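Long-range contact in probable aquaporin AqpM (Archaeoglobus fulgidus, PDB 3NE2), which probably forms a channel through the cell membrane that lets water move in either direction along an osmotic gradient: residues C[17-22]-C[198-203]. Sequence-based numbering, arbitrary orientation.
Sequences FILVFF and SLNPAR
Leu19 and Asn200 reach toward each other tip to tip, bringing helix 5-34 against the start of helix 201-213. From CB, the Leu19 chain leaves with CG anti to the backbone N (chi1 168°). CG itself stays 4.8 Å from Asn200 ND2, and at the fork CD1 lies farther still from residues 198-203. The other branch, CD2, does the touching, meeting Asn200 ND2 at 3.3 Å and lying 4.2 Å from Arg203 CB. The next residue, Val20, adds a second touch, its CG1 lying 3.8 Å from Arg203 CA. No hydrogen bond crosses the interface. Asn200 is the N-cap of its helix: OD1 accepts from Arg203 N at 2.9 Å, the donor standing well above the carbonyl plane, and more weakly from Ala202 N, while ND2 donates to Ile82 O. These bonds hold the amide's rotation, leaving ND2 facing the leucine methyl. The guanidinium of Arg203 leads away from helix 5-34, with NH1 bonded to Gly134 O. Asn200 and Ala202 of the second NPA motif meet Pro84 of the first, and Asn200 also touches Asn83, the meeting of two pore-forming half-helices that characterises the aquaporin fold.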
# COMPACT_ATOMS: atom_id res chain seq x y z
N PHE C 17 22.46 0.92 -6.41
CA PHE C 17 22.85 1.30 -5.07
C PHE C 17 21.62 1.51 -4.18
O PHE C 17 21.54 0.96 -3.10
CB PHE C 17 23.70 2.57 -5.11
CG PHE C 17 23.75 3.31 -3.81
CD1 PHE C 17 22.86 4.34 -3.57
CD2 PHE C 17 24.67 2.96 -2.83
CE1 PHE C 17 22.88 5.01 -2.36
CE2 PHE C 17 24.71 3.62 -1.63
CZ PHE C 17 23.81 4.64 -1.39
N ILE C 18 20.67 2.30 -4.66
CA ILE C 18 19.44 2.57 -3.92
C ILE C 18 18.57 1.31 -3.80
O ILE C 18 17.98 1.06 -2.74
CB ILE C 18 18.64 3.74 -4.54
CG1 ILE C 18 19.25 5.05 -4.05
CG2 ILE C 18 17.17 3.67 -4.18
CD1 ILE C 18 19.22 6.13 -5.07
N LEU C 19 18.54 0.51 -4.87
CA LEU C 19 17.85 -0.79 -4.81
C LEU C 19 18.39 -1.64 -3.68
O LEU C 19 17.60 -2.13 -2.88
CB LEU C 19 18.00 -1.59 -6.11
CG LEU C 19 17.55 -3.08 -6.04
CD1 LEU C 19 16.06 -3.15 -5.67
CD2 LEU C 19 17.82 -3.85 -7.34
N VAL C 20 19.71 -1.82 -3.58
CA VAL C 20 20.28 -2.67 -2.49
C VAL C 20 20.43 -1.98 -1.10
O VAL C 20 20.58 -2.67 -0.08
CB VAL C 20 21.62 -3.30 -2.86
CG1 VAL C 20 21.47 -4.15 -4.13
CG2 VAL C 20 22.68 -2.21 -3.03
N PHE C 21 20.38 -0.65 -1.04
CA PHE C 21 20.52 0.02 0.24
C PHE C 21 19.23 -0.19 0.97
O PHE C 21 19.21 -0.74 2.05
CB PHE C 21 20.83 1.51 0.09
CG PHE C 21 21.07 2.19 1.38
CD1 PHE C 21 20.01 2.59 2.18
CD2 PHE C 21 22.37 2.41 1.83
CE1 PHE C 21 20.23 3.21 3.41
CE2 PHE C 21 22.60 3.04 3.08
CZ PHE C 21 21.52 3.43 3.87
N PHE C 22 18.14 0.20 0.31
CA PHE C 22 16.84 0.29 0.96
C PHE C 22 16.07 -1.03 0.90
O PHE C 22 15.41 -1.40 1.87
CB PHE C 22 16.00 1.37 0.29
CG PHE C 22 16.46 2.79 0.60
CD1 PHE C 22 15.84 3.54 1.59
CD2 PHE C 22 17.49 3.36 -0.11
CE1 PHE C 22 16.26 4.82 1.86
CE2 PHE C 22 17.90 4.64 0.18
CZ PHE C 22 17.28 5.37 1.17
N SER C 198 14.82 -12.71 -4.63
CA SER C 198 15.89 -11.87 -5.16
C SER C 198 15.50 -11.31 -6.52
O SER C 198 15.51 -10.09 -6.70
CB SER C 198 17.19 -12.67 -5.30
OG SER C 198 18.18 -11.94 -6.03
N LEU C 199 15.18 -12.20 -7.46
CA LEU C 199 14.80 -11.83 -8.85
C LEU C 199 15.93 -11.11 -9.62
O LEU C 199 15.73 -10.54 -10.72
CB LEU C 199 13.52 -10.94 -8.86
CG LEU C 199 12.17 -11.41 -8.25
CD1 LEU C 199 12.17 -11.30 -6.75
CD2 LEU C 199 10.99 -10.61 -8.77
N ASN C 200 17.14 -11.15 -9.05
CA ASN C 200 18.18 -10.19 -9.41
C ASN C 200 19.58 -10.61 -8.86
O ASN C 200 19.82 -10.59 -7.66
CB ASN C 200 17.77 -8.82 -8.85
CG ASN C 200 18.74 -7.73 -9.22
OD1 ASN C 200 19.93 -7.97 -9.42
ND2 ASN C 200 18.24 -6.52 -9.28
N PRO C 201 20.49 -11.00 -9.76
CA PRO C 201 21.88 -11.31 -9.43
C PRO C 201 22.66 -10.19 -8.74
O PRO C 201 23.45 -10.49 -7.85
CB PRO C 201 22.50 -11.60 -10.79
CG PRO C 201 21.39 -12.11 -11.59
CD PRO C 201 20.16 -11.39 -11.13
N ALA C 202 22.48 -8.94 -9.16
CA ALA C 202 23.19 -7.82 -8.52
C ALA C 202 22.68 -7.58 -7.09
O ALA C 202 23.47 -7.29 -6.17
CB ALA C 202 23.06 -6.56 -9.33
N ARG C 203 21.37 -7.76 -6.90
CA ARG C 203 20.73 -7.58 -5.58
C ARG C 203 21.12 -8.67 -4.57
O ARG C 203 21.17 -8.43 -3.38
CB ARG C 203 19.22 -7.52 -5.77
CG ARG C 203 18.39 -7.52 -4.49
CD ARG C 203 17.89 -8.93 -4.16
NE ARG C 203 17.00 -8.96 -2.99
CZ ARG C 203 17.38 -9.19 -1.73
NH1 ARG C 203 18.66 -9.41 -1.41
NH2 ARG C 203 16.47 -9.18 -0.77